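Local coordinates for protein MATE family efflux transporter (Vibrio cholerae, PDB 6IDP) that probably expels drugs and other toxic compounds across the bacterial inner membrane, as a MATE-family multidrug transporter whose conformational change depends on protons, at residues V354-P357 against I358-A362; F393-P396 against C397-L400; T160-P163 against G164-M168; A103-A106 against L107-L111. All coordinates share one frame; numbering follows the deposited sequence.

Interaction 1 (V354-P357 against I358-A362). With OLC ((2R)-2,3-dihydroxypropyl (9Z)-octadec-9-enoate), chain F; OLC ((2R)-2,3-dihydroxypropyl (9Z)-octadec-9-enoate), chain E.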
loop_
_atom_site.group_PDB
_atom_site.type_symbol
_atom_site.label_atom_id
_atom_site.label_comp_id
_atom_site.label_asym_id
_atom_site.label_seq_id
_atom_site.Cartn_x
_atom_site.Cartn_y
_atom_site.Cartn_z
ATOM N N VAL A 354 16.368 7.427 16.822
ATOM C CA VAL A 354 17.428 6.573 17.356
ATOM C C VAL A 354 16.873 5.305 17.993
ATOM O O VAL A 354 17.624 4.390 18.323
ATOM C CB VAL A 354 18.295 7.308 18.411
ATOM C CG1 VAL A 354 18.960 8.531 17.810
ATOM C CG2 VAL A 354 17.465 7.684 19.627
ATOM N N ILE A 355 15.557 5.254 18.164
ATOM C CA ILE A 355 14.928 4.115 18.821
ATOM C C ILE A 355 14.191 3.204 17.841
ATOM O O ILE A 355 14.425 1.997 17.812
ATOM C CB ILE A 355 13.936 4.578 19.910
ATOM C CG1 ILE A 355 14.683 5.276 21.047
ATOM C CG2 ILE A 355 13.143 3.398 20.455
ATOM C CD1 ILE A 355 13.781 5.752 22.173
ATOM N N VAL A 356 13.309 3.788 17.037
ATOM C CA VAL A 356 12.419 3.009 16.174
ATOM C C VAL A 356 13.048 2.398 14.899
ATOM O O VAL A 356 12.756 1.244 14.582
ATOM C CB VAL A 356 11.198 3.862 15.760
ATOM C CG1 VAL A 356 10.240 3.055 14.902
ATOM C CG2 VAL A 356 10.481 4.382 16.996
ATOM N N PRO A 357 13.897 3.153 14.163
ATOM C CA PRO A 357 14.386 2.625 12.877
ATOM C C PRO A 357 15.058 1.250 12.925
ATOM O O PRO A 357 14.992 0.515 11.938
ATOM C CB PRO A 357 15.401 3.683 12.437
ATOM C CG PRO A 357 14.896 4.938 13.031
ATOM C CD PRO A 357 14.358 4.539 14.376
ATOM N N ILE A 358 15.688 0.906 14.042
ATOM C CA ILE A 358 16.381 -0.372 14.151
ATOM C C ILE A 358 15.385 -1.537 14.153
ATOM O O ILE A 358 15.757 -2.690 13.954
ATOM C CB ILE A 358 17.265 -0.420 15.425
ATOM C CG1 ILE A 358 18.198 -1.637 15.410
ATOM C CG2 ILE A 358 16.406 -0.402 16.674
ATOM C CD1 ILE A 358 19.092 -1.709 14.192
ATOM N N SER A 359 14.111 -1.225 14.355
ATOM C CA SER A 359 13.070 -2.246 14.389
ATOM C C SER A 359 12.372 -2.404 13.041
ATOM O O SER A 359 11.522 -3.279 12.882
ATOM C CB SER A 359 12.029 -1.914 15.463
ATOM O OG SER A 359 11.194 -0.849 15.041
ATOM N N LEU A 360 12.728 -1.561 12.076
ATOM C CA LEU A 360 12.030 -1.545 10.792
ATOM C C LEU A 360 12.398 -2.748 9.916
ATOM O O LEU A 360 11.672 -3.089 8.983
ATOM C CB LEU A 360 12.308 -0.235 10.045
ATOM C CG LEU A 360 11.779 1.036 10.727
ATOM C CD1 LEU A 360 11.954 2.266 9.840
ATOM C CD2 LEU A 360 10.319 0.879 11.153
ATOM N N GLY A 361 13.519 -3.390 10.221
ATOM C CA GLY A 361 13.887 -4.621 9.547
ATOM C C GLY A 361 12.903 -5.716 9.901
ATOM O O GLY A 361 12.417 -6.441 9.029
ATOM N N ALA A 362 12.600 -5.824 11.191
ATOM C CA ALA A 362 11.645 -6.807 11.684
ATOM C C ALA A 362 10.228 -6.500 11.195
ATOM O O ALA A 362 9.460 -7.411 10.896
ATOM C CB ALA A 362 11.685 -6.860 13.201
HETATM C C18 OLC F . 17.276 -4.572 10.689
HETATM C C10 OLC F . 21.535 -8.463 9.460
HETATM C C9 OLC F . 21.586 -9.258 8.368
HETATM C C17 OLC F . 17.985 -4.712 12.018
HETATM C C11 OLC F . 20.841 -8.912 10.731
HETATM C C8 OLC F . 20.953 -10.633 8.369
HETATM C C16 OLC F . 17.604 -6.029 12.655
HETATM C C12 OLC F . 21.074 -7.893 11.829
HETATM C C15 OLC F . 18.419 -6.234 13.912
HETATM C C13 OLC F . 19.882 -7.866 12.763
HETATM C C14 OLC F . 19.847 -6.557 13.525
HETATM C C8 OLC E . 22.448 13.327 20.451
HETATM C C7 OLC E . 23.055 12.029 19.967
HETATM C C6 OLC E . 22.561 10.865 20.799
HETATM C C5 OLC E . 23.123 9.579 20.230
HETATM C C4 OLC E . 22.042 8.520 20.153
HETATM C C3 OLC E . 21.551 8.172 21.543
HETATM C C2 OLC E . 20.795 6.862 21.489
HETATM C C1 OLC E . 20.576 6.335 22.890
HETATM O O HOH W 1 17.175 2.819 15.711
#
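P357 and I358 sit at the join between helix 343-355 and helix 360-375, a proline-centred break in a transmembrane path of the MATE fold. Having no N-H, P357 cannot donate to the turn before it. The backbone N of I358 donates to a water at 2.9 Å, which in turn donates a weak bond to V354 O, so solvent bridges the interrupted turn. With CG1 anti to the backbone N (chi1 -169°), I358 places CD1 3.9 Å from C17 of a bound monoolein tail. Its other branch, CG2, turns back onto I355 O at 3.3 Å. Beyond the break, L360 N donates to P357 O at 3.1 Å, while L360 CG and CD1 rest on CA of the proline. Helix 303-330 touches P357 and I358 through A325, and E276 of helix 263-279 touches V356 and L360. V356 O is gripped twice by S359: the backbone N donates from above the carbonyl plane, and the hydroxyl OG, which is also hydrogen-bonded to N418, donates to V356 O in that plane at 2.7 Å.

Interaction 2 (F393-P396 against C397-L400)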
loop_
_atom_site.group_PDB
_atom_site.type_symbol
_atom_site.label_atom_id
_atom_site.label_comp_id
_atom_site.label_asym_id
_atom_site.label_seq_id
_atom_site.Cartn_x
_atom_site.Cartn_y
_atom_site.Cartn_z
ATOM N N PHE A 393 0.658 -7.237 19.645
ATOM C CA PHE A 393 2.043 -6.814 19.836
ATOM C C PHE A 393 2.235 -5.296 19.865
ATOM O O PHE A 393 2.679 -4.745 20.872
ATOM C CB PHE A 393 2.919 -7.422 18.738
ATOM C CG PHE A 393 2.806 -8.913 18.636
ATOM C CD1 PHE A 393 2.767 -9.694 19.779
ATOM C CD2 PHE A 393 2.720 -9.532 17.401
ATOM C CE1 PHE A 393 2.656 -11.068 19.692
ATOM C CE2 PHE A 393 2.606 -10.907 17.305
ATOM C CZ PHE A 393 2.575 -11.675 18.452
ATOM N N TYR A 394 1.908 -4.629 18.762
ATOM C CA TYR A 394 2.210 -3.208 18.601
ATOM C C TYR A 394 1.481 -2.315 19.603
ATOM O O TYR A 394 2.114 -1.622 20.399
ATOM C CB TYR A 394 1.876 -2.758 17.178
ATOM C CG TYR A 394 2.445 -1.410 16.797
ATOM C CD1 TYR A 394 3.812 -1.175 16.845
ATOM C CD2 TYR A 394 1.618 -0.380 16.370
ATOM C CE1 TYR A 394 4.340 0.052 16.492
ATOM C CE2 TYR A 394 2.137 0.854 16.012
ATOM C CZ TYR A 394 3.499 1.061 16.077
ATOM O OH TYR A 394 4.030 2.279 15.726
ATOM N N LEU A 395 0.153 -2.326 19.552
ATOM C CA LEU A 395 -0.648 -1.463 20.415
ATOM C C LEU A 395 -0.478 -1.760 21.914
ATOM O O LEU A 395 -0.390 -0.823 22.704
ATOM C CB LEU A 395 -2.129 -1.545 20.029
ATOM C CG LEU A 395 -2.525 -0.834 18.731
ATOM C CD1 LEU A 395 -4.019 -0.982 18.463
ATOM C CD2 LEU A 395 -2.130 0.636 18.771
ATOM N N PRO A 396 -0.436 -3.048 22.317
ATOM C CA PRO A 396 -0.193 -3.259 23.751
ATOM C C PRO A 396 1.172 -2.747 24.209
ATOM O O PRO A 396 1.276 -2.221 25.316
ATOM C CB PRO A 396 -0.277 -4.782 23.902
ATOM C CG PRO A 396 -1.130 -5.222 22.782
ATOM C CD PRO A 396 -0.784 -4.312 21.640
ATOM N N CYS A 397 2.197 -2.892 23.375
ATOM C CA CYS A 397 3.531 -2.422 23.740
ATOM C C CYS A 397 3.596 -0.895 23.767
ATOM O O CYS A 397 4.269 -0.316 24.618
ATOM C CB CYS A 397 4.587 -2.985 22.783
ATOM S SG CYS A 397 5.052 -4.708 23.114
ATOM N N LEU A 398 2.891 -0.250 22.841
ATOM C CA LEU A 398 2.781 1.205 22.843
ATOM C C LEU A 398 2.132 1.708 24.124
ATOM O O LEU A 398 2.596 2.677 24.724
ATOM C CB LEU A 398 1.975 1.699 21.641
ATOM C CG LEU A 398 2.616 1.574 20.260
ATOM C CD1 LEU A 398 1.787 2.332 19.235
ATOM C CD2 LEU A 398 4.047 2.077 20.287
ATOM N N TRP A 399 1.053 1.048 24.532
ATOM C CA TRP A 399 0.304 1.477 25.702
ATOM C C TRP A 399 1.100 1.251 26.979
ATOM O O TRP A 399 1.070 2.079 27.885
ATOM C CB TRP A 399 -1.043 0.753 25.784
ATOM C CG TRP A 399 -1.942 1.321 26.842
ATOM C CD1 TRP A 399 -2.700 2.452 26.748
ATOM C CD2 TRP A 399 -2.171 0.791 28.153
ATOM N NE1 TRP A 399 -3.389 2.658 27.919
ATOM C CE2 TRP A 399 -3.084 1.652 28.797
ATOM C CE3 TRP A 399 -1.697 -0.328 28.845
ATOM C CZ2 TRP A 399 -3.530 1.427 30.099
ATOM C CZ3 TRP A 399 -2.142 -0.548 30.137
ATOM C CH2 TRP A 399 -3.049 0.325 30.750
ATOM N N LEU A 400 1.813 0.131 27.046
ATOM C CA LEU A 400 2.644 -0.176 28.205
ATOM C C LEU A 400 3.780 0.833 28.366
ATOM O O LEU A 400 4.043 1.316 29.468
ATOM C CB LEU A 400 3.214 -1.593 28.102
ATOM C CG LEU A 400 2.264 -2.737 28.455
ATOM C CD1 LEU A 400 2.952 -4.086 28.292
ATOM C CD2 LEU A 400 1.745 -2.569 29.872
#
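L398 lays one methyl over the ring of Y394, four residues earlier on helix 379-435, in a CH-pi contact within a proline-kinked transmembrane helix. At its base, L398 CB lies 3.5 Å from Y394 O, with L395 O almost as near. The next atom, L398 CG, comes closer to the same Y394 O, at 3.2 Å. It is placed anti to the carbonyl carbon (chi1 -70°), which sends the branch back along the helix to the preceding turn. Of the two tips, CD1 does the work: it stands 3.5 Å above the tyrosine plane, displaced toward the rim, with Y394 CE2 as its closest ring atom at 3.6 Å. The same L398 CD1 also approaches L395 CD2 at 4.3 Å, whereas the other methyl of L398 takes little part. The ring reaches this position because Y394 CG is anti to its own backbone N (chi1 -166°).

Beneath the side chains, L398 N donates to Y394 O at 2.9 Å, and C397 N, W399 N and L400 N likewise bond to F393 O, L395 O and P396 O. The kink arises at P396, whose nitrogen carries no hydrogen for the preceding turn. C397 SG lies 3.3 Å from F393 O on another side of the helix.

Around this turn, R389 makes a cation-pi contact with Y394, and S250 of helix 226-259 and N418 touch the tyrosine side chain. The ring is therefore engaged by both a cation and an aliphatic methyl, a pairing in which its pi electrons would be expected to be polarised toward the arginine while dispersion holds the leucine.

Interaction 3 (T160-P163 against G164-M168)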
loop_
_atom_site.group_PDB
_atom_site.type_symbol
_atom_site.label_atom_id
_atom_site.label_comp_id
_atom_site.label_asym_id
_atom_site.label_seq_id
_atom_site.Cartn_x
_atom_site.Cartn_y
_atom_site.Cartn_z
ATOM N N THR A 160 6.685 -5.777 -14.096
ATOM C CA THR A 160 6.638 -4.614 -13.212
ATOM C C THR A 160 7.198 -3.365 -13.895
ATOM O O THR A 160 6.942 -2.244 -13.458
ATOM C CB THR A 160 7.420 -4.861 -11.904
ATOM O OG1 THR A 160 8.762 -5.254 -12.214
ATOM C CG2 THR A 160 6.754 -5.951 -11.078
ATOM N N LEU A 161 7.963 -3.565 -14.965
ATOM C CA LEU A 161 8.599 -2.457 -15.668
ATOM C C LEU A 161 7.564 -1.500 -16.253
ATOM O O LEU A 161 7.698 -0.283 -16.134
ATOM C CB LEU A 161 9.518 -2.980 -16.778
ATOM C CG LEU A 161 10.331 -1.936 -17.551
ATOM C CD1 LEU A 161 11.194 -1.118 -16.601
ATOM C CD2 LEU A 161 11.190 -2.603 -18.615
ATOM N N LEU A 162 6.529 -2.054 -16.875
ATOM C CA LEU A 162 5.497 -1.235 -17.506
ATOM C C LEU A 162 4.654 -0.454 -16.483
ATOM O O LEU A 162 4.471 0.752 -16.647
ATOM C CB LEU A 162 4.598 -2.100 -18.399
ATOM C CG LEU A 162 3.478 -1.396 -19.170
ATOM C CD1 LEU A 162 4.037 -0.292 -20.052
ATOM C CD2 LEU A 162 2.701 -2.408 -20.000
ATOM N N PRO A 163 4.139 -1.122 -15.429
ATOM C CA PRO A 163 3.444 -0.307 -14.425
ATOM C C PRO A 163 4.368 0.680 -13.716
ATOM O O PRO A 163 3.947 1.798 -13.424
ATOM C CB PRO A 163 2.896 -1.345 -13.435
ATOM C CG PRO A 163 3.666 -2.586 -13.692
ATOM C CD PRO A 163 3.993 -2.562 -15.147
ATOM N N GLY A 164 5.605 0.274 -13.449
ATOM C CA GLY A 164 6.563 1.147 -12.797
ATOM C C GLY A 164 6.843 2.390 -13.619
ATOM O O GLY A 164 6.863 3.507 -13.101
ATOM N N THR A 165 7.048 2.189 -14.916
ATOM C CA THR A 165 7.317 3.284 -15.835
ATOM C C THR A 165 6.126 4.234 -15.933
ATOM O O THR A 165 6.294 5.454 -15.924
ATOM C CB THR A 165 7.674 2.749 -17.238
ATOM O OG1 THR A 165 8.933 2.068 -17.178
ATOM C CG2 THR A 165 7.771 3.882 -18.248
ATOM N N LEU A 166 4.924 3.673 -16.012
ATOM C CA LEU A 166 3.720 4.485 -16.158
ATOM C C LEU A 166 3.387 5.263 -14.888
ATOM O O LEU A 166 2.791 6.338 -14.958
ATOM C CB LEU A 166 2.532 3.615 -16.566
ATOM C CG LEU A 166 2.514 3.180 -18.032
ATOM C CD1 LEU A 166 1.216 2.465 -18.359
ATOM C CD2 LEU A 166 2.721 4.371 -18.957
ATOM N N MET A 167 3.763 4.722 -13.733
ATOM C CA MET A 167 3.593 5.451 -12.481
ATOM C C MET A 167 4.445 6.713 -12.499
ATOM O O MET A 167 4.027 7.756 -12.000
ATOM C CB MET A 167 3.952 4.577 -11.277
ATOM C CG MET A 167 2.942 3.482 -10.991
ATOM S SD MET A 167 3.516 2.310 -9.744
ATOM C CE MET A 167 3.405 3.309 -8.265
ATOM N N MET A 168 5.633 6.619 -13.084
ATOM C CA MET A 168 6.488 7.790 -13.236
ATOM C C MET A 168 5.859 8.790 -14.199
ATOM O O MET A 168 5.840 9.992 -13.934
ATOM C CB MET A 168 7.884 7.390 -13.722
ATOM C CG MET A 168 8.626 6.465 -12.767
ATOM S SD MET A 168 10.426 6.593 -12.867
ATOM C CE MET A 168 10.753 5.829 -14.452
#
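T165 folds its hydroxyl back onto L161 O in the first turn of helix 161-184, and the tight part of the contact is built on this carbonyl and its neighbours. L161 O is held twice: T165 N donates to it at 2.8 Å and T165 OG1 donates to L161 O at 2.9 Å, the two donors arriving from opposite faces of the carbonyl plane. The hydroxyl gets there because OG1 is anti to the carbonyl carbon (chi1 -67°), beside the backbone N. G164 N donates to T160 O at 2.9 Å. P163 occupies the first turn, where its missing N-H costs little; one turn on, M167 N bonds to P163 O. M167 CG also packs on that carbonyl, 3.1 Å from P163 O, before the chain bends at SD (chi3 72°). Y151 of helix 124-156 touches P163, L166 and M167, and T160 OG1 is tied to M17 O, which together bury this flank.

The solvent side is looser. L161 is exposed, and its CD1 runs alongside the partly exposed T165, with L161 CD1 3.9 Å from T165 OG1. Elsewhere on the turn L162 CD1 and L166 CD1 make a longer contact of 4.3 Å, covered by helix 189-213, where K210 touches L162 and I206 and V207 touch L166.

N159, just before the helix, accepts a bond from L162 N at OD1. Proline in the opening turn and a threonine hydroxyl bonded to the carbonyl four residues back are both familiar features of transmembrane helices, here at the start of one in the N-terminal half of the MATE transporter.

Interaction 4 (A103-A106 against L107-L111). With OLC ((2R)-2,3-dihydroxypropyl (9Z)-octadec-9-enoate), chain R.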
loop_
_atom_site.group_PDB
_atom_site.type_symbol
_atom_site.label_atom_id
_atom_site.label_comp_id
_atom_site.label_asym_id
_atom_site.label_seq_id
_atom_site.Cartn_x
_atom_site.Cartn_y
_atom_site.Cartn_z
ATOM N N ALA A 103 -17.414 1.606 -9.150
ATOM C CA ALA A 103 -18.475 2.504 -9.605
ATOM C C ALA A 103 -19.661 2.483 -8.646
ATOM O O ALA A 103 -20.197 3.533 -8.285
ATOM C CB ALA A 103 -18.924 2.131 -11.009
ATOM N N LEU A 104 -20.071 1.284 -8.241
ATOM C CA LEU A 104 -21.139 1.131 -7.259
ATOM C C LEU A 104 -20.760 1.776 -5.930
ATOM O O LEU A 104 -21.573 2.462 -5.316
ATOM C CB LEU A 104 -21.475 -0.347 -7.043
ATOM C CG LEU A 104 -22.301 -1.035 -8.130
ATOM C CD1 LEU A 104 -22.575 -2.484 -7.753
ATOM C CD2 LEU A 104 -23.602 -0.283 -8.374
ATOM N N ILE A 105 -19.523 1.551 -5.492
ATOM C CA ILE A 105 -19.038 2.145 -4.252
ATOM C C ILE A 105 -19.071 3.669 -4.334
ATOM O O ILE A 105 -19.577 4.331 -3.436
ATOM C CB ILE A 105 -17.603 1.690 -3.918
ATOM C CG1 ILE A 105 -17.569 0.188 -3.632
ATOM C CG2 ILE A 105 -17.077 2.448 -2.713
ATOM C CD1 ILE A 105 -18.317 -0.211 -2.379
ATOM N N ALA A 106 -18.542 4.215 -5.424
ATOM C CA ALA A 106 -18.496 5.661 -5.617
ATOM C C ALA A 106 -19.892 6.281 -5.589
ATOM O O ALA A 106 -20.087 7.364 -5.036
ATOM C CB ALA A 106 -17.795 5.994 -6.926
ATOM N N LEU A 107 -20.856 5.585 -6.182
ATOM C CA LEU A 107 -22.236 6.059 -6.240
ATOM C C LEU A 107 -22.870 6.176 -4.856
ATOM O O LEU A 107 -23.480 7.196 -4.532
ATOM C CB LEU A 107 -23.081 5.130 -7.118
ATOM C CG LEU A 107 -24.598 5.341 -7.104
ATOM C CD1 LEU A 107 -24.960 6.754 -7.534
ATOM C CD2 LEU A 107 -25.291 4.317 -7.990
ATOM N N VAL A 108 -22.728 5.135 -4.040
ATOM C CA VAL A 108 -23.372 5.122 -2.730
ATOM C C VAL A 108 -22.665 6.054 -1.749
ATOM O O VAL A 108 -23.274 6.528 -0.791
ATOM C CB VAL A 108 -23.430 3.694 -2.134
ATOM C CG1 VAL A 108 -24.047 2.730 -3.135
ATOM C CG2 VAL A 108 -22.048 3.219 -1.716
ATOM N N LEU A 109 -21.387 6.327 -1.994
ATOM C CA LEU A 109 -20.631 7.225 -1.131
ATOM C C LEU A 109 -21.064 8.673 -1.336
ATOM O O LEU A 109 -21.205 9.426 -0.372
ATOM C CB LEU A 109 -19.129 7.081 -1.383
ATOM C CG LEU A 109 -18.492 5.774 -0.901
ATOM C CD1 LEU A 109 -16.995 5.777 -1.157
ATOM C CD2 LEU A 109 -18.792 5.540 0.570
ATOM N N TYR A 110 -21.280 9.061 -2.589
ATOM C CA TYR A 110 -21.752 10.407 -2.881
ATOM C C TYR A 110 -23.197 10.572 -2.424
ATOM O O TYR A 110 -23.602 11.651 -1.991
ATOM C CB TYR A 110 -21.629 10.728 -4.373
ATOM C CG TYR A 110 -21.941 12.174 -4.685
ATOM C CD1 TYR A 110 -20.959 13.150 -4.596
ATOM C CD2 TYR A 110 -23.223 12.565 -5.051
ATOM C CE1 TYR A 110 -21.240 14.473 -4.870
ATOM C CE2 TYR A 110 -23.516 13.888 -5.327
ATOM C CZ TYR A 110 -22.520 14.837 -5.235
ATOM O OH TYR A 110 -22.805 16.154 -5.510
ATOM N N LEU A 111 -23.969 9.495 -2.525
ATOM C CA LEU A 111 -25.364 9.506 -2.095
ATOM C C LEU A 111 -25.489 9.736 -0.592
ATOM O O LEU A 111 -26.417 10.399 -0.131
ATOM C CB LEU A 111 -26.049 8.192 -2.479
ATOM C CG LEU A 111 -27.066 8.236 -3.622
ATOM C CD1 LEU A 111 -26.588 9.138 -4.750
ATOM C CD2 LEU A 111 -27.360 6.831 -4.131
HETATM C C18 OLC R . -17.352 5.888 -13.148
HETATM C C10 OLC R . -22.868 9.553 -8.970
HETATM C C9 OLC R . -24.159 9.947 -9.024
HETATM C C17 OLC R . -17.057 7.081 -12.264
HETATM C C11 OLC R . -21.754 10.556 -8.757
HETATM C C8 OLC R . -24.536 11.406 -8.868
HETATM C C16 OLC R . -17.963 7.047 -11.052
HETATM C C12 OLC R . -20.602 9.892 -8.032
HETATM C C7 OLC R . -26.042 11.546 -8.909
HETATM C C15 OLC R . -17.990 8.406 -10.381
HETATM C C13 OLC R . -19.378 9.863 -8.923
HETATM C C6 OLC R . -26.448 12.829 -8.218
HETATM C C14 OLC R . -19.125 8.442 -9.379
HETATM C C5 OLC R . -27.686 12.588 -7.381
#
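The last turns of the transmembrane helix 84-111 pack on the protein on one side, where I105 and L109 meet, and on a monoolein tail on another. I105 CG2 touches L109 CD1 at 3.7 Å, the two side chains running alongside each other. L109 CG also sits low over the backbone, 3.1 Å from I105 O, because it is turned anti to the carbonyl carbon (chi1 -71°). I60 of helix 54-80 touches both I105 and L109, and I56 adds to the cover of L109, so this pair faces the protein.

V108 spreads its two methyls over successive carbonyls of the turn before, V108 CG1 near L104 O and V108 CG2 3.2 Å from I105 O. Backbone bonds run from the N atoms of L107, V108, L109 and Y110 back to the O atoms of A103, L104, I105 and A106, the one from L107 N to A103 O measuring 3.0 Å.

The lipid tail lies along another flank. L107, with CG anti to the backbone N (chi1 170°), extends CD1 to within 3.6 Å of C9 at the double bond of the monoolein. Farther along the acyl chain, Y110 CB lies 3.9 Å from C12, and then A106 CB meets C14 at 3.7 Å, where the small side chain admits the tail close to the backbone.

The phenol of Y110 turns to helix 124-156, where OH bonds to D131 O and W134 and L138 touch the side chain; R113 makes a cation-pi contact with the ring. Aliphatic side chains against acyl chains on one face and packing on neighbouring helices on the other are typical of a transmembrane helix at the rim of a bundle.

Interactions 1 and 2 are neighbours: helix 360-375 and helix 379-435 follow each other in the chain, the centres of the two contacts lie about 15 Å apart with nearest atoms about 6 Å apart, and N418 is common to both, bonded to S359 and touching Y394. Interactions 3 and 4 fall in the other, N-terminal half of the transporter, about 29 Å apart between centres. Proline breaks, kinks or opens a helix in interactions 1, 2 and 3. Interactions 1 and 4 lie on opposite sides of the chain's centre, about 40 Å apart between centres. Monoolein tails touch both and lie near interactions 2 and 3, consistent with a membrane-embedded bundle.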